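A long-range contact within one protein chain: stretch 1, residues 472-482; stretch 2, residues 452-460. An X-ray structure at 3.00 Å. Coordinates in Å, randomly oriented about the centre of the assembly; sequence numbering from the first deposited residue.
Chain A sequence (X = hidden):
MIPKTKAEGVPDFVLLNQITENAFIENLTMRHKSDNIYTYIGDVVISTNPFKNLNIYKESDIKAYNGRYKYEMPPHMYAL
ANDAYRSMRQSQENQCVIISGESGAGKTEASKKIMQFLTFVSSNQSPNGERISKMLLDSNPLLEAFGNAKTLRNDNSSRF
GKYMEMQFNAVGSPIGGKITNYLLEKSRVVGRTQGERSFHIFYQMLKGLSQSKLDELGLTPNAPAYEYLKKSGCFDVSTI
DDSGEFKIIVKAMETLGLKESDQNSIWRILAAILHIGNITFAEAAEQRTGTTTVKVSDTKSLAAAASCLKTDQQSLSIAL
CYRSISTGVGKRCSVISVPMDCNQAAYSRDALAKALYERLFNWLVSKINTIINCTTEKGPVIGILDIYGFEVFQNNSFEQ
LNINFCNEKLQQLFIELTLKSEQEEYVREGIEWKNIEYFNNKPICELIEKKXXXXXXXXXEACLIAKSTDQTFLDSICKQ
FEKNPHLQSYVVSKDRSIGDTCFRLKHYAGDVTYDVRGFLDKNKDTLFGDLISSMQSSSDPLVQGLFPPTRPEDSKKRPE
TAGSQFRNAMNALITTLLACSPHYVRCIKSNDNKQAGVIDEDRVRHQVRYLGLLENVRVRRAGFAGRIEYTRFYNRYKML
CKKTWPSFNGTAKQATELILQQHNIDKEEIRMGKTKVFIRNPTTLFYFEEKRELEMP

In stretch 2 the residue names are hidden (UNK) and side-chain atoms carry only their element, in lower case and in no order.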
# COMPACT_ATOMS: atom_id res chain seq x y z
N THR A 472 13.56 21.43 -18.99
CA THR A 472 14.90 20.95 -19.34
C THR A 472 15.07 19.50 -18.91
O THR A 472 15.83 18.76 -19.51
CB THR A 472 16.04 21.80 -18.68
OG1 THR A 472 16.20 21.44 -17.30
CG2 THR A 472 15.71 23.29 -18.76
N PHE A 473 14.35 19.12 -17.85
CA PHE A 473 14.39 17.76 -17.33
C PHE A 473 13.69 16.83 -18.31
O PHE A 473 14.17 15.73 -18.58
CB PHE A 473 13.70 17.68 -15.97
CG PHE A 473 13.32 16.28 -15.56
CD1 PHE A 473 14.28 15.29 -15.42
CD2 PHE A 473 11.99 15.95 -15.31
CE1 PHE A 473 13.93 14.00 -15.05
CE2 PHE A 473 11.63 14.66 -14.94
CZ PHE A 473 12.60 13.68 -14.81
N LEU A 474 12.55 17.26 -18.82
CA LEU A 474 11.80 16.45 -19.75
C LEU A 474 12.68 16.11 -20.95
O LEU A 474 12.66 14.98 -21.47
CB LEU A 474 10.53 17.19 -20.20
CG LEU A 474 9.60 16.48 -21.19
CD1 LEU A 474 9.33 15.06 -20.74
CD2 LEU A 474 8.30 17.24 -21.33
N ASP A 475 13.49 17.07 -21.37
CA ASP A 475 14.37 16.88 -22.52
C ASP A 475 15.42 15.81 -22.26
O ASP A 475 15.74 15.02 -23.14
CB ASP A 475 15.07 18.20 -22.88
CG ASP A 475 14.12 19.39 -22.88
OD1 ASP A 475 13.06 19.33 -23.55
OD2 ASP A 475 14.44 20.39 -22.21
N SER A 476 15.94 15.80 -21.04
CA SER A 476 16.94 14.81 -20.66
C SER A 476 16.33 13.44 -20.91
O SER A 476 16.85 12.65 -21.68
CB SER A 476 17.27 14.93 -19.18
OG SER A 476 17.42 16.29 -18.81
N ILE A 477 15.21 13.19 -20.24
CA ILE A 477 14.50 11.93 -20.36
C ILE A 477 14.24 11.57 -21.81
O ILE A 477 14.59 10.48 -22.25
CB ILE A 477 13.13 11.99 -19.68
CG1 ILE A 477 13.20 12.80 -18.39
CG2 ILE A 477 12.67 10.59 -19.34
CD1 ILE A 477 11.83 13.02 -17.80
N CYS A 478 13.60 12.48 -22.53
CA CYS A 478 13.24 12.26 -23.92
C CYS A 478 14.42 11.94 -24.81
O CYS A 478 14.31 11.14 -25.74
CB CYS A 478 12.48 13.47 -24.46
SG CYS A 478 10.84 13.74 -23.72
N LYS A 479 15.56 12.57 -24.53
CA LYS A 479 16.76 12.33 -25.31
C LYS A 479 17.43 11.04 -24.84
O LYS A 479 17.70 10.15 -25.64
CB LYS A 479 17.74 13.50 -25.17
CG LYS A 479 17.27 14.79 -25.81
CD LYS A 479 18.33 15.89 -25.69
CE LYS A 479 17.91 17.17 -26.42
NZ LYS A 479 16.63 17.74 -25.91
N GLN A 480 17.68 10.95 -23.54
CA GLN A 480 18.34 9.80 -22.93
C GLN A 480 17.66 8.48 -23.24
O GLN A 480 18.30 7.43 -23.26
CB GLN A 480 18.42 10.00 -21.42
CG GLN A 480 19.09 8.86 -20.67
CD GLN A 480 20.54 8.68 -21.06
OE1 GLN A 480 21.36 9.59 -20.90
NE2 GLN A 480 20.88 7.51 -21.57
N PHE A 481 16.36 8.53 -23.47
CA PHE A 481 15.60 7.32 -23.76
C PHE A 481 14.97 7.38 -25.14
O PHE A 481 15.57 7.87 -26.10
CB PHE A 481 14.52 7.11 -22.70
CG PHE A 481 15.07 6.91 -21.32
CD1 PHE A 481 15.63 5.69 -20.96
CD2 PHE A 481 15.09 7.96 -20.40
CE1 PHE A 481 16.21 5.51 -19.70
CE2 PHE A 481 15.66 7.79 -19.15
CZ PHE A 481 16.22 6.56 -18.79
N GLU A 482 13.75 6.88 -25.25
CA GLU A 482 13.06 6.86 -26.52
C GLU A 482 14.00 6.31 -27.57
O GLU A 482 14.48 7.00 -28.47
CB GLU A 482 12.55 8.24 -26.90
CG GLU A 482 11.28 8.61 -26.13
CD GLU A 482 10.69 9.94 -26.55
OE1 GLU A 482 11.34 10.99 -26.31
OE2 GLU A 482 9.57 9.92 -27.12
N UNK A 452 21.77 4.69 -12.10
CA UNK A 452 22.45 5.66 -13.01
C UNK A 452 21.87 5.67 -14.41
O UNK A 452 22.05 4.71 -15.17
c UNK A 452 23.89 5.19 -13.02
c UNK A 452 24.06 4.71 -11.63
c UNK A 452 22.78 3.94 -11.33
N UNK A 453 21.19 6.76 -14.78
CA UNK A 453 20.53 6.86 -16.09
C UNK A 453 19.16 6.19 -15.96
O UNK A 453 18.84 5.25 -16.69
c UNK A 453 20.66 6.41 -18.55
c UNK A 453 21.31 6.13 -17.22
c UNK A 453 22.75 6.62 -17.27
c UNK A 453 23.62 5.77 -18.16
N UNK A 454 18.37 6.67 -15.01
CA UNK A 454 17.04 6.14 -14.79
C UNK A 454 16.18 7.35 -14.50
O UNK A 454 16.71 8.40 -14.15
N UNK A 455 14.87 7.22 -14.64
CA UNK A 455 14.00 8.36 -14.40
C UNK A 455 14.29 9.13 -13.12
O UNK A 455 14.68 10.30 -13.17
c UNK A 455 10.52 7.13 -15.56
c UNK A 455 12.20 8.48 -16.82
c UNK A 455 12.54 7.94 -14.41
c UNK A 455 11.99 7.44 -15.73
N UNK A 456 14.12 8.51 -11.96
CA UNK A 456 14.36 9.24 -10.73
C UNK A 456 15.81 9.63 -10.50
O UNK A 456 16.09 10.55 -9.74
c UNK A 456 13.66 6.23 -8.37
c UNK A 456 12.30 8.58 -9.46
c UNK A 456 14.28 7.04 -9.50
c UNK A 456 13.82 8.49 -9.49
N UNK A 457 16.73 8.94 -11.17
CA UNK A 457 18.14 9.27 -11.02
C UNK A 457 18.46 10.51 -11.86
O UNK A 457 19.26 11.34 -11.45
o UNK A 457 20.24 8.11 -10.75
c UNK A 457 19.00 8.09 -11.44
N UNK A 458 17.84 10.64 -13.02
CA UNK A 458 18.04 11.81 -13.86
C UNK A 458 17.36 13.01 -13.19
O UNK A 458 17.94 14.08 -13.05
c UNK A 458 19.44 11.64 -16.69
c UNK A 458 18.17 10.87 -16.35
c UNK A 458 17.41 11.60 -15.24
c UNK A 458 18.51 9.46 -15.93
N UNK A 459 16.12 12.81 -12.77
CA UNK A 459 15.34 13.86 -12.12
C UNK A 459 16.07 14.34 -10.87
O UNK A 459 16.01 15.50 -10.50
c UNK A 459 13.01 15.69 -11.62
c UNK A 459 12.76 14.08 -9.72
c UNK A 459 12.82 14.24 -11.21
c UNK A 459 13.94 13.34 -11.76
N UNK A 460 16.77 13.41 -10.22
CA UNK A 460 17.52 13.73 -9.01
C UNK A 460 18.68 14.66 -9.37
O UNK A 460 18.77 15.79 -8.89
c UNK A 460 18.07 12.44 -8.40
c UNK A 460 17.40 12.07 -7.10
o UNK A 460 16.17 12.30 -6.96
o UNK A 460 18.10 11.54 -6.21

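Position 452 has three side-chain carbons that close a ring onto the backbone N. That closure is proline's alone, so this is Pro452; it lies out of reach of stretch 1 and simply leads the chain in.

Position 453 carries four carbons, forked at the first, with one arm two carbons long. A fork at CB with unequal arms is isoleucine: Ile453. Its CG2 comes within 3.2 Å of Gln480 NE2, a tight approach of a methyl to an amide, and lies 4.4 Å from Phe481 CZ. Its carbonyl takes part as well, since Ile453 O sits 3.6 Å from Phe481 CZ, near the plane of the ring and at its edge.

At 454 no side-chain atom exists, so the residue is Gly454. Its CA is 4.1 Å from Phe481 CZ, again at the ring edge. A CB here would point away from stretch 1, so the ring by itself does not explain the glycine. The residue stands at the N-cap position, right before the helix that starts at 455.

Position 455 shows four carbons forked at the second, and one end of the fork lies 3.3 Å from Ile477 CG2. Four carbons with this branching make leucine, Leu455. Its CA-to-CB bond runs sideways, but the end of the side chain comes nearer, and CD2, the atom touching Ile477, is also 4.2 Å from Phe481 CE2. One methyl thus meets two residues of the partner.

Position 456 again has four carbons, now forked at the first with one two-carbon arm: Ile456. It points away and makes no contact. Position 457 has one carbon followed by one oxygen, the side chain of serine; Ser457 is likewise out of reach.

Position 458 has four carbons forked at the second and directs its CB toward stretch 1, 4.2 Å from Phe473 CE1. This is Leu458.

At 459 there are four carbons, forked at the second, and the CB is 3.3 Å from Phe473 CZ. The branching gives Leu459. Its CD2 stands 3.6 Å from the centroid of the Phe473 ring and 7° off the normal, a CH-pi contact almost straight over the face. The backbone is close too, with Leu459 CA 3.3 Å from Phe473 CE1.

Position 460 ends in a second carbon bearing two oxygens, hence Asp460; it points away, and its carboxylate is hydrogen-bonded elsewhere in the structure.

The contact joins two helices whose N-to-C directions differ by 141° and whose axes approach to 9.9 Å. Register follows from that sense: Phe473 pairs with Leu459, Ile477 with Leu455, Gln480 with Ile453, one stretch climbing as the other descends. No hydrogen bond crosses, so packing carries the contact, burying 445 Å² in all. The rules to read are short: leucines at 455, 458 and 459 supply the helix's contacting side chains, Phe473 offers Leu459 a ring face, and Phe481, just beyond its helix, sets a ring edge against the turn at 453 and 454.

Stretch 2, residues 452-460: PIGLISLLD
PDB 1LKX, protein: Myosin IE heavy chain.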